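Congerin II (Conger myriaster, PDB 1IS3) binds beta-galactosides such as lactose as a homodimeric galectin of the conger eel, although its physiological role is not yet known. Local coordinates at residues T28-N33 with D84-T89; H47-S50 with Q55-L58; V59-V64 with Q70-S75; I90-H95 with A116-I121. One frame throughout, in Å; residues are numbered along the deposited sequence.

Overall arrangement
The four contacts sample the galectin beta-sandwich from its apolar interior to its sugar-binding face. Interaction 1 is fully buried and packs the two sheets together through F30, I32, F86 and T88. Interaction 4 uses the continuation of strand 85-92 on the other side of the chain's centre and again relies on phenylalanine rings, but lies partly at the surface. Interactions 2 and 3 are successive hairpin pairings that share strand 57-64; both are partly buried and are ruled by backbone bonds and by charged or amide side chains that hold lactose. Interactions 1 and 2 meet through backbone bonds of strands 29-34 and 40-48, and interactions 1, 2 and 3 all reach the galactose.

Interaction 1: residues T28-N33 with D84-T89; sequences TRFSIN and DHFQTT. With GAL (beta-D-galactopyranose), chain B.
F30 and F86 reach across the sandwich from facing strands, and their rings overlap as an offset stack with centroids 4.9 Å apart and planes inclined by 30°. CZ of F30 hangs over one face of F86, displaced toward the rim, and the nearest atoms are F30 CE2 and F86 CZ at 3.7 Å. Both rings swing out between the backbone N and the carbonyl carbon of their own residue (chi1 70° and 64°), which points them into the interior between the two sheets. Beside the stack, I32 CD1 meets T88 OG1 tip to tip at 4.1 Å and also lies 4.3 Å from F86 CE2. Such packing forms the core of the galectin beta-sandwich: 29-33 belongs to one sheet and 85-89 to the other, with strand axes 10.9 Å apart, and L123 and V23 touch both phenylalanines. The opposite side of strand 29-33 is polar. R29 NH1 gives a nearly straight hydrogen bond of 2.8 Å to O3 of the galactose, while D46 pairs with the same nitrogen. N33 ND2 donates to S31 OG at 2.9 Å, and N33 OD1 bonds to H44, which also hydrogen-bonds the galactose through NE2.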
# COMPACT_ATOMS: atom_id res chain seq x y z
N THR A 28 -23.56 -2.04 -4.31
CA THR A 28 -24.41 -0.88 -4.02
C THR A 28 -23.53 0.38 -4.32
O THR A 28 -23.90 1.28 -5.09
CB THR A 28 -24.79 -1.35 -2.56
OG1 THR A 28 -26.20 -1.33 -2.40
CG2 THR A 28 -23.94 -0.69 -1.57
N ARG A 29 -22.32 0.46 -3.73
CA ARG A 29 -21.38 1.57 -3.86
C ARG A 29 -20.02 1.15 -3.31
O ARG A 29 -19.91 0.23 -2.48
CB ARG A 29 -21.89 2.79 -3.08
CG ARG A 29 -22.07 2.45 -1.60
CD ARG A 29 -22.91 3.39 -0.76
NE ARG A 29 -22.21 4.59 -0.43
CZ ARG A 29 -22.12 5.11 0.81
NH1 ARG A 29 -21.45 6.24 0.93
NH2 ARG A 29 -22.61 4.58 1.91
N PHE A 30 -18.96 1.80 -3.72
CA PHE A 30 -17.65 1.61 -3.08
C PHE A 30 -16.96 2.97 -3.16
O PHE A 30 -17.28 3.80 -4.03
CB PHE A 30 -16.78 0.55 -3.76
CG PHE A 30 -16.20 0.89 -5.13
CD1 PHE A 30 -16.97 0.66 -6.29
CD2 PHE A 30 -14.91 1.44 -5.23
CE1 PHE A 30 -16.45 1.00 -7.55
CE2 PHE A 30 -14.40 1.77 -6.49
CZ PHE A 30 -15.17 1.56 -7.65
N SER A 31 -15.99 3.25 -2.29
CA SER A 31 -15.29 4.53 -2.37
C SER A 31 -13.78 4.38 -2.33
O SER A 31 -13.30 3.40 -1.77
CB SER A 31 -15.72 5.45 -1.23
OG SER A 31 -15.52 4.97 0.09
N ILE A 32 -13.08 5.36 -2.87
CA ILE A 32 -11.64 5.48 -2.73
C ILE A 32 -11.47 6.73 -1.83
O ILE A 32 -12.09 7.79 -2.06
CB ILE A 32 -10.97 5.68 -4.12
CG1 ILE A 32 -11.20 4.43 -5.00
CG2 ILE A 32 -9.46 6.01 -3.92
CD1 ILE A 32 -10.98 4.70 -6.54
N ASN A 33 -10.61 6.64 -0.82
CA ASN A 33 -10.48 7.69 0.20
C ASN A 33 -9.02 8.06 0.42
O ASN A 33 -8.20 7.13 0.53
CB ASN A 33 -11.07 7.19 1.52
CG ASN A 33 -12.52 6.81 1.38
OD1 ASN A 33 -13.37 7.69 1.36
ND2 ASN A 33 -12.88 5.55 1.18
N ASP A 84 -16.79 -5.88 -13.09
CA ASP A 84 -15.67 -5.54 -13.96
C ASP A 84 -14.54 -4.79 -13.27
O ASP A 84 -14.71 -4.23 -12.20
CB ASP A 84 -16.19 -4.71 -15.13
CG ASP A 84 -17.04 -5.49 -16.15
OD1 ASP A 84 -17.50 -4.87 -17.12
OD2 ASP A 84 -17.21 -6.70 -16.02
N HIS A 85 -13.38 -4.78 -13.92
CA HIS A 85 -12.20 -4.07 -13.45
C HIS A 85 -12.31 -2.57 -13.66
O HIS A 85 -13.06 -2.09 -14.53
CB HIS A 85 -10.94 -4.52 -14.17
CG HIS A 85 -10.62 -5.95 -13.82
ND1 HIS A 85 -9.67 -6.44 -13.03
CD2 HIS A 85 -11.35 -7.01 -14.30
CE1 HIS A 85 -9.81 -7.76 -13.00
NE2 HIS A 85 -10.83 -8.10 -13.77
N PHE A 86 -11.58 -1.81 -12.87
CA PHE A 86 -11.47 -0.36 -13.07
C PHE A 86 -10.02 0.01 -12.74
O PHE A 86 -9.31 -0.76 -12.06
CB PHE A 86 -12.43 0.37 -12.13
CG PHE A 86 -12.15 0.22 -10.65
CD1 PHE A 86 -12.74 -0.81 -9.93
CD2 PHE A 86 -11.27 1.10 -9.99
CE1 PHE A 86 -12.46 -0.96 -8.56
CE2 PHE A 86 -10.99 0.93 -8.63
CZ PHE A 86 -11.59 -0.10 -7.92
N GLN A 87 -9.60 1.21 -13.15
CA GLN A 87 -8.25 1.72 -12.89
C GLN A 87 -8.39 3.23 -12.70
O GLN A 87 -9.03 3.87 -13.54
CB GLN A 87 -7.37 1.41 -14.09
CG GLN A 87 -5.95 1.84 -13.85
CD GLN A 87 -5.00 1.19 -14.85
OE1 GLN A 87 -4.13 1.85 -15.41
NE2 GLN A 87 -5.08 -0.11 -15.10
N THR A 88 -7.84 3.80 -11.63
CA THR A 88 -7.95 5.22 -11.35
C THR A 88 -6.58 5.73 -10.96
O THR A 88 -5.85 5.07 -10.20
CB THR A 88 -8.94 5.47 -10.20
OG1 THR A 88 -10.15 4.81 -10.60
CG2 THR A 88 -9.19 6.94 -9.92
N THR A 89 -6.29 6.93 -11.46
CA THR A 89 -5.06 7.61 -11.13
C THR A 89 -5.38 8.98 -10.52
O THR A 89 -6.26 9.71 -11.01
CB THR A 89 -4.15 7.82 -12.40
OG1 THR A 89 -3.80 6.50 -12.83
CG2 THR A 89 -2.86 8.62 -12.15
C1 GAL B . -23.48 10.42 2.40
C2 GAL B . -22.98 9.02 2.70
C3 GAL B . -21.52 9.04 3.14
C4 GAL B . -20.68 9.79 2.10
C5 GAL B . -21.28 11.18 1.88
C6 GAL B . -20.53 11.97 0.85
O2 GAL B . -23.77 8.45 3.73
O3 GAL B . -21.04 7.72 3.28
O4 GAL B . -20.63 9.08 0.87
O5 GAL B . -22.64 11.06 1.43
O6 GAL B . -21.07 13.28 0.73

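Interaction 2: residues H47-S50 with Q55-L58; sequences HRFS and QNVL. With GAL (beta-D-galactopyranose), chain B; BGC (beta-D-glucopyranose), chain C.
R48 and V57 are joined by a pair of backbone hydrogen bonds, R48 N to V57 O at 2.9 Å and V57 N to R48 O at 3.2 Å. N56 and V57 both face R48, a G1 beta bulge in the hairpin of strands 40-48 and 57-64, with N56 in the left-handed conformation (phi 56°, psi 60°); N56 N adds a weak, bent bond to R48 O. The R48 side chain runs out extended to the disaccharide. Its NH1 reaches galactose O5 at 2.8 Å and O4 at 3.0 Å, and its NH2 donates to glucose O3 at 2.7 Å, with that oxygen at the edge of the guanidinium group. Salt bridges join NE to D46 and NH2 to D54. On the other face of the sheet H47 and L58 lie side by side, and L58 CD2 sits over the imidazole, 3.5 Å from H47 CD2; H47 ND1 is bonded to F30 O. Nearer the turn, the F49 ring and the N56 amide cross at about a right angle. D46 and D54 are shared with R29 and R74, so a network of arginines and carboxylates probably spreads the charge and holds the R48 guanidinium group where it spans both sugars, NH1 adding only weak bonds to glucose.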
# COMPACT_ATOMS: atom_id res chain seq x y z
N HIS A 47 -18.62 5.75 -5.52
CA HIS A 47 -19.08 5.26 -6.80
C HIS A 47 -20.41 4.60 -6.51
O HIS A 47 -20.44 3.52 -5.90
CB HIS A 47 -18.11 4.21 -7.40
CG HIS A 47 -16.68 4.69 -7.51
ND1 HIS A 47 -15.85 4.95 -6.48
CD2 HIS A 47 -15.97 4.83 -8.67
CE1 HIS A 47 -14.66 5.24 -6.97
NE2 HIS A 47 -14.76 5.16 -8.27
N ARG A 48 -21.53 5.24 -6.88
CA ARG A 48 -22.84 4.75 -6.46
C ARG A 48 -23.59 4.09 -7.60
O ARG A 48 -24.00 4.77 -8.56
CB ARG A 48 -23.67 5.91 -5.91
CG ARG A 48 -23.08 6.45 -4.61
CD ARG A 48 -23.78 7.73 -4.11
NE ARG A 48 -23.12 8.24 -2.90
CZ ARG A 48 -23.61 9.19 -2.08
NH1 ARG A 48 -22.94 9.59 -0.99
NH2 ARG A 48 -24.77 9.76 -2.39
N PHE A 49 -23.75 2.77 -7.48
CA PHE A 49 -24.53 2.01 -8.45
C PHE A 49 -25.99 2.16 -8.07
O PHE A 49 -26.81 2.46 -8.94
CB PHE A 49 -24.17 0.54 -8.43
CG PHE A 49 -22.76 0.41 -8.99
CD1 PHE A 49 -21.66 0.51 -8.11
CD2 PHE A 49 -22.57 0.27 -10.38
CE1 PHE A 49 -20.37 0.47 -8.63
CE2 PHE A 49 -21.25 0.22 -10.89
CZ PHE A 49 -20.16 0.33 -10.02
N SER A 50 -26.31 1.92 -6.78
CA SER A 50 -27.65 2.18 -6.28
C SER A 50 -27.55 2.49 -4.79
O SER A 50 -27.21 1.63 -3.98
CB SER A 50 -28.57 0.95 -6.53
OG SER A 50 -29.96 1.21 -6.28
N GLN A 55 -28.14 6.66 -8.64
CA GLN A 55 -27.87 5.50 -9.48
C GLN A 55 -26.92 5.97 -10.56
O GLN A 55 -27.18 6.95 -11.27
CB GLN A 55 -29.16 4.95 -10.13
CG GLN A 55 -30.19 4.30 -9.17
CD GLN A 55 -31.56 4.17 -9.85
OE1 GLN A 55 -31.62 3.78 -11.03
NE2 GLN A 55 -32.68 4.52 -9.21
N ASN A 56 -25.76 5.29 -10.60
CA ASN A 56 -24.68 5.53 -11.55
C ASN A 56 -24.19 6.99 -11.52
O ASN A 56 -24.16 7.76 -12.50
CB ASN A 56 -25.11 5.10 -12.99
CG ASN A 56 -25.64 3.67 -13.00
OD1 ASN A 56 -25.07 2.74 -12.42
ND2 ASN A 56 -26.85 3.45 -13.52
N VAL A 57 -23.74 7.38 -10.33
CA VAL A 57 -23.21 8.74 -10.13
C VAL A 57 -21.96 8.65 -9.24
O VAL A 57 -21.82 7.71 -8.43
CB VAL A 57 -24.37 9.62 -9.49
CG1 VAL A 57 -24.82 9.06 -8.19
CG2 VAL A 57 -23.90 11.04 -9.24
N LEU A 58 -21.05 9.59 -9.48
CA LEU A 58 -19.91 9.75 -8.60
C LEU A 58 -20.23 10.87 -7.63
O LEU A 58 -20.78 11.90 -8.04
CB LEU A 58 -18.61 10.14 -9.35
CG LEU A 58 -17.89 9.08 -10.20
CD1 LEU A 58 -16.64 9.74 -10.83
CD2 LEU A 58 -17.49 7.88 -9.37
C1 GAL B . -23.48 10.42 2.40
C2 GAL B . -22.98 9.02 2.70
C3 GAL B . -21.52 9.04 3.14
C4 GAL B . -20.68 9.79 2.10
C5 GAL B . -21.28 11.18 1.88
C6 GAL B . -20.53 11.97 0.85
O2 GAL B . -23.77 8.45 3.73
O3 GAL B . -21.04 7.72 3.28
O4 GAL B . -20.63 9.08 0.87
O5 GAL B . -22.64 11.06 1.43
O6 GAL B . -21.07 13.28 0.73
C2 BGC C . -27.01 12.91 0.32
C3 BGC C . -26.11 11.67 0.38
C4 BGC C . -25.52 11.54 1.78
C5 BGC C . -26.65 11.51 2.82
C6 BGC C . -26.14 11.49 4.24
C1 BGC C . -28.09 12.78 1.39
O1 BGC C . -28.89 13.91 1.38
O2 BGC C . -27.61 13.02 -0.96
O3 BGC C . -25.08 11.78 -0.58
O4 BGC C . -24.76 10.33 1.86
O5 BGC C . -27.49 12.68 2.68
O6 BGC C . -25.30 12.61 4.49

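Interaction 3: residues V59-V64 with Q70-S75; sequences VLNSLV and QQEERS. With GAL (beta-D-galactopyranose), chain B; BGC (beta-D-glucopyranose), chain C.
N61 ND2 divides its two hydrogens between protein and sugar. One goes to Q70 O, 2.9 Å from N61 ND2 and met from above its carbonyl plane. The other points almost straight (173°) at galactose O6, 2.8 Å from N61 ND2. O6 in turn donates to E72 OE2 at 2.7 Å. Glucose O3 also lies 2.5 Å from E72 OE2, too short to be taken at face value but consistent with E72 holding both rings of lactose. The E72 chain runs extended beyond CG (chi2 -175°), which carries the carboxylate up to the sugar. Its other oxygen, OE1, is gripped side-on by R74, whose NE and NH2 both lie 2.9 Å from E72 OE1, on the anti and syn sides respectively, in the conformer described here. V59 packs against both residues, with CG2 over one face of the R74 guanidinium group and CG1 3.7 Å from E72 CD. The scaffold is the antiparallel hairpin of strands 57-64 and 68-75 in the carbohydrate-binding sheet of the galectin fold. L60 and E73 form its hydrogen-bonded pair, L60 N to E73 O at 2.8 Å with its reciprocal bond, and farther along Q70 N reaches S62 O at 3.0 Å. R112 steadies the N61 amide, bonding N61 OD1 and S62 OG as well as Q71 O. D54 holds R74 NH1, and W69, another pocket residue, packs on N61.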
# COMPACT_ATOMS: atom_id res chain seq x y z
N VAL A 59 -19.92 10.71 -6.35
CA VAL A 59 -20.12 11.76 -5.37
C VAL A 59 -18.77 11.99 -4.69
O VAL A 59 -18.15 11.03 -4.19
CB VAL A 59 -21.20 11.33 -4.35
CG1 VAL A 59 -21.37 12.38 -3.24
CG2 VAL A 59 -22.55 11.16 -5.08
N LEU A 60 -18.29 13.24 -4.67
CA LEU A 60 -17.02 13.59 -4.05
C LEU A 60 -17.23 14.52 -2.85
O LEU A 60 -18.10 15.42 -2.88
CB LEU A 60 -16.12 14.28 -5.07
CG LEU A 60 -15.70 13.31 -6.18
CD1 LEU A 60 -16.67 13.46 -7.35
CD2 LEU A 60 -14.28 13.59 -6.58
N ASN A 61 -16.48 14.30 -1.77
CA ASN A 61 -16.62 15.13 -0.58
C ASN A 61 -15.42 14.99 0.36
O ASN A 61 -14.52 14.19 0.08
CB ASN A 61 -17.92 14.76 0.15
CG ASN A 61 -18.57 15.89 0.96
OD1 ASN A 61 -17.97 16.92 1.24
ND2 ASN A 61 -19.80 15.73 1.42
N SER A 62 -15.34 15.81 1.40
CA SER A 62 -14.33 15.69 2.43
C SER A 62 -15.08 15.47 3.74
O SER A 62 -16.24 15.91 3.93
CB SER A 62 -13.50 16.96 2.44
OG SER A 62 -14.35 18.08 2.66
N LEU A 63 -14.38 14.81 4.66
CA LEU A 63 -14.88 14.45 5.96
C LEU A 63 -13.91 15.05 6.96
O LEU A 63 -12.70 14.78 6.87
CB LEU A 63 -14.92 12.94 6.13
CG LEU A 63 -15.35 12.39 7.48
CD1 LEU A 63 -16.80 12.73 7.78
CD2 LEU A 63 -15.26 10.88 7.44
N VAL A 64 -14.44 15.84 7.89
CA VAL A 64 -13.62 16.49 8.91
C VAL A 64 -13.82 15.76 10.24
O VAL A 64 -14.96 15.46 10.64
CB VAL A 64 -14.04 17.98 9.03
CG1 VAL A 64 -13.31 18.70 10.19
CG2 VAL A 64 -13.66 18.67 7.71
N GLN A 70 -18.69 17.61 4.35
CA GLN A 70 -18.78 18.98 3.90
C GLN A 70 -19.68 19.06 2.67
O GLN A 70 -20.64 18.28 2.58
CB GLN A 70 -17.34 19.47 3.65
CG GLN A 70 -16.56 19.43 4.99
CD GLN A 70 -17.25 20.14 6.17
OE1 GLN A 70 -17.46 21.35 6.13
NE2 GLN A 70 -17.64 19.45 7.24
N GLN A 71 -19.44 19.96 1.71
CA GLN A 71 -20.33 20.12 0.58
C GLN A 71 -19.99 19.07 -0.50
O GLN A 71 -18.86 18.98 -0.97
CB GLN A 71 -20.13 21.55 0.10
CG GLN A 71 -20.97 21.98 -1.09
CD GLN A 71 -20.19 22.51 -2.32
OE1 GLN A 71 -19.76 23.68 -2.41
NE2 GLN A 71 -20.03 21.68 -3.37
N GLU A 72 -20.97 18.25 -0.89
CA GLU A 72 -20.81 17.26 -1.97
C GLU A 72 -20.67 17.86 -3.35
O GLU A 72 -21.32 18.88 -3.66
CB GLU A 72 -21.99 16.34 -2.18
CG GLU A 72 -22.43 15.66 -0.95
CD GLU A 72 -23.53 14.65 -1.19
OE1 GLU A 72 -24.36 14.79 -2.09
OE2 GLU A 72 -23.53 13.71 -0.42
N GLU A 73 -19.86 17.25 -4.20
CA GLU A 73 -19.77 17.59 -5.60
C GLU A 73 -20.14 16.31 -6.29
O GLU A 73 -19.85 15.22 -5.79
CB GLU A 73 -18.35 18.00 -5.95
CG GLU A 73 -18.28 19.46 -5.43
CD GLU A 73 -17.07 20.33 -5.76
OE1 GLU A 73 -16.80 21.28 -5.00
OE2 GLU A 73 -16.41 20.05 -6.77
N ARG A 74 -20.90 16.40 -7.38
CA ARG A 74 -21.35 15.21 -8.10
C ARG A 74 -20.93 15.17 -9.56
O ARG A 74 -20.77 16.22 -10.18
CB ARG A 74 -22.86 15.09 -8.04
CG ARG A 74 -23.29 14.73 -6.63
CD ARG A 74 -24.68 15.20 -6.24
NE ARG A 74 -25.07 14.65 -4.94
CZ ARG A 74 -25.61 13.42 -4.85
NH1 ARG A 74 -25.80 12.70 -5.96
NH2 ARG A 74 -25.95 12.90 -3.67
N SER A 75 -20.67 13.97 -10.11
CA SER A 75 -20.35 13.85 -11.50
C SER A 75 -21.16 12.67 -11.98
O SER A 75 -21.35 11.65 -11.37
CB SER A 75 -18.88 13.57 -11.72
OG SER A 75 -18.61 13.40 -13.10
C1 GAL B . -23.48 10.42 2.40
C2 GAL B . -22.98 9.02 2.70
C3 GAL B . -21.52 9.04 3.14
C4 GAL B . -20.68 9.79 2.10
C5 GAL B . -21.28 11.18 1.88
C6 GAL B . -20.53 11.97 0.85
O2 GAL B . -23.77 8.45 3.73
O3 GAL B . -21.04 7.72 3.28
O4 GAL B . -20.63 9.08 0.87
O5 GAL B . -22.64 11.06 1.43
O6 GAL B . -21.07 13.28 0.73
C2 BGC C . -27.01 12.91 0.32
C3 BGC C . -26.11 11.67 0.38
C4 BGC C . -25.52 11.54 1.78
C5 BGC C . -26.65 11.51 2.82
C6 BGC C . -26.14 11.49 4.24
C1 BGC C . -28.09 12.78 1.39
O1 BGC C . -28.89 13.91 1.38
O2 BGC C . -27.61 13.02 -0.96
O3 BGC C . -25.08 11.78 -0.58
O4 BGC C . -24.76 10.33 1.86
O5 BGC C . -27.49 12.68 2.68
O6 BGC C . -25.30 12.61 4.49

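Interaction 4: residues I90-H95 with A116-I121; sequences ITFDTH and AAFNLI
F92 presents one ring face to the edge of F118 in a T-shaped pair, with centroids 5.0 Å apart and planes at 63°. From CB the F92 side chain turns between its backbone N and carbonyl carbon (chi1 65°), which carries the ring toward 116-121. The base of the ring is only loosely approached: CD1 and CD2 lie 4.2 and 4.1 Å from F118 CE2. Closer to the tip the fit tightens, as CE1 comes to 3.8 Å and CZ to 3.5 Å from the same F118 CE2. While F118 CE2 stands over the face, A116 O lies near the ring plane, 3.7 Å from both F92 CE2 and F92 CZ, an arrangement that sets the carbonyl oxygen against the probably electropositive C-H rim. Within the galectin sandwich the contact lies on the side of the chain's centre opposite to interaction 1. It joins the end of strand 85-92, in the five-stranded sheet, to the part of strand 117-125 that pairs with strand 10-12, F118 being bonded through its backbone to F11. Just after F118 the chain turns a corner at N119, where N119 and L120 form a classic beta bulge. F11 adds a second edge-to-face partner to F92, and F97 also meets its ring. Beyond F92 the chain leaves the strand in an Asx turn, with D93 OD2 accepting from H95 N at 2.9 Å and from T96 N as well.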
# COMPACT_ATOMS: atom_id res chain seq x y z
N ILE A 90 -4.69 9.29 -9.44
CA ILE A 90 -4.90 10.52 -8.70
C ILE A 90 -3.57 11.23 -8.50
O ILE A 90 -2.54 10.59 -8.21
CB ILE A 90 -5.56 10.19 -7.32
CG1 ILE A 90 -6.87 9.44 -7.53
CG2 ILE A 90 -5.76 11.48 -6.50
CD1 ILE A 90 -7.47 8.86 -6.24
N THR A 91 -3.55 12.54 -8.69
CA THR A 91 -2.41 13.37 -8.31
C THR A 91 -3.03 14.65 -7.72
O THR A 91 -4.26 14.83 -7.81
CB THR A 91 -1.51 13.66 -9.55
OG1 THR A 91 -1.33 12.43 -10.19
CG2 THR A 91 -0.15 14.26 -9.19
N PHE A 92 -2.23 15.54 -7.13
CA PHE A 92 -2.81 16.74 -6.56
C PHE A 92 -1.77 17.82 -6.38
O PHE A 92 -0.55 17.53 -6.38
CB PHE A 92 -3.46 16.41 -5.18
CG PHE A 92 -2.50 15.97 -4.08
CD1 PHE A 92 -2.15 14.63 -3.95
CD2 PHE A 92 -1.94 16.92 -3.20
CE1 PHE A 92 -1.25 14.25 -2.95
CE2 PHE A 92 -1.05 16.53 -2.20
CZ PHE A 92 -0.70 15.19 -2.08
N ASP A 93 -2.23 19.07 -6.33
CA ASP A 93 -1.33 20.11 -5.88
C ASP A 93 -2.01 20.74 -4.67
O ASP A 93 -3.02 20.19 -4.22
CB ASP A 93 -1.09 21.15 -6.97
CG ASP A 93 -2.30 21.81 -7.60
OD1 ASP A 93 -2.14 22.22 -8.74
OD2 ASP A 93 -3.36 21.90 -6.98
N THR A 94 -1.60 21.92 -4.18
CA THR A 94 -2.27 22.42 -2.96
C THR A 94 -3.67 22.93 -3.13
O THR A 94 -4.38 23.19 -2.17
CB THR A 94 -1.52 23.56 -2.26
OG1 THR A 94 -1.23 24.53 -3.25
CG2 THR A 94 -0.33 23.02 -1.44
N HIS A 95 -4.08 23.06 -4.38
CA HIS A 95 -5.42 23.55 -4.66
C HIS A 95 -6.43 22.56 -5.20
O HIS A 95 -7.63 22.75 -4.99
CB HIS A 95 -5.37 24.70 -5.65
CG HIS A 95 -4.70 25.89 -5.01
ND1 HIS A 95 -3.49 26.39 -5.26
CD2 HIS A 95 -5.25 26.58 -3.95
CE1 HIS A 95 -3.30 27.36 -4.37
NE2 HIS A 95 -4.36 27.45 -3.59
N ALA A 116 -0.42 19.01 1.89
CA ALA A 116 0.61 18.67 0.94
C ALA A 116 1.06 17.20 0.97
O ALA A 116 1.86 16.76 0.14
CB ALA A 116 1.85 19.55 1.19
N ALA A 117 0.54 16.43 1.92
CA ALA A 117 0.88 15.00 2.05
C ALA A 117 -0.28 14.30 2.76
O ALA A 117 -0.96 14.95 3.60
CB ALA A 117 2.13 14.82 2.89
N PHE A 118 -0.52 13.01 2.48
CA PHE A 118 -1.59 12.24 3.11
C PHE A 118 -1.00 10.91 3.52
O PHE A 118 -0.25 10.32 2.73
CB PHE A 118 -2.75 11.95 2.13
CG PHE A 118 -3.37 13.24 1.65
CD1 PHE A 118 -4.20 13.99 2.51
CD2 PHE A 118 -3.06 13.71 0.37
CE1 PHE A 118 -4.69 15.22 2.07
CE2 PHE A 118 -3.57 14.95 -0.05
CZ PHE A 118 -4.38 15.69 0.80
N ASN A 119 -1.34 10.44 4.72
CA ASN A 119 -0.81 9.18 5.18
C ASN A 119 -1.72 7.97 5.11
O ASN A 119 -1.33 6.88 5.58
CB ASN A 119 -0.27 9.34 6.60
CG ASN A 119 1.18 9.83 6.57
OD1 ASN A 119 1.73 10.35 5.59
ND2 ASN A 119 1.90 9.74 7.67
N LEU A 120 -2.90 8.09 4.52
CA LEU A 120 -3.80 6.94 4.42
C LEU A 120 -4.57 6.96 3.10
O LEU A 120 -5.14 8.00 2.72
CB LEU A 120 -4.80 6.95 5.59
CG LEU A 120 -5.85 5.82 5.59
CD1 LEU A 120 -5.14 4.49 5.78
CD2 LEU A 120 -6.86 6.00 6.70
N ILE A 121 -4.55 5.86 2.37
CA ILE A 121 -5.31 5.70 1.16
C ILE A 121 -6.11 4.43 1.42
O ILE A 121 -5.48 3.44 1.82
CB ILE A 121 -4.36 5.53 -0.03
CG1 ILE A 121 -3.59 6.80 -0.28
CG2 ILE A 121 -5.16 5.15 -1.25
CD1 ILE A 121 -2.11 6.45 -0.50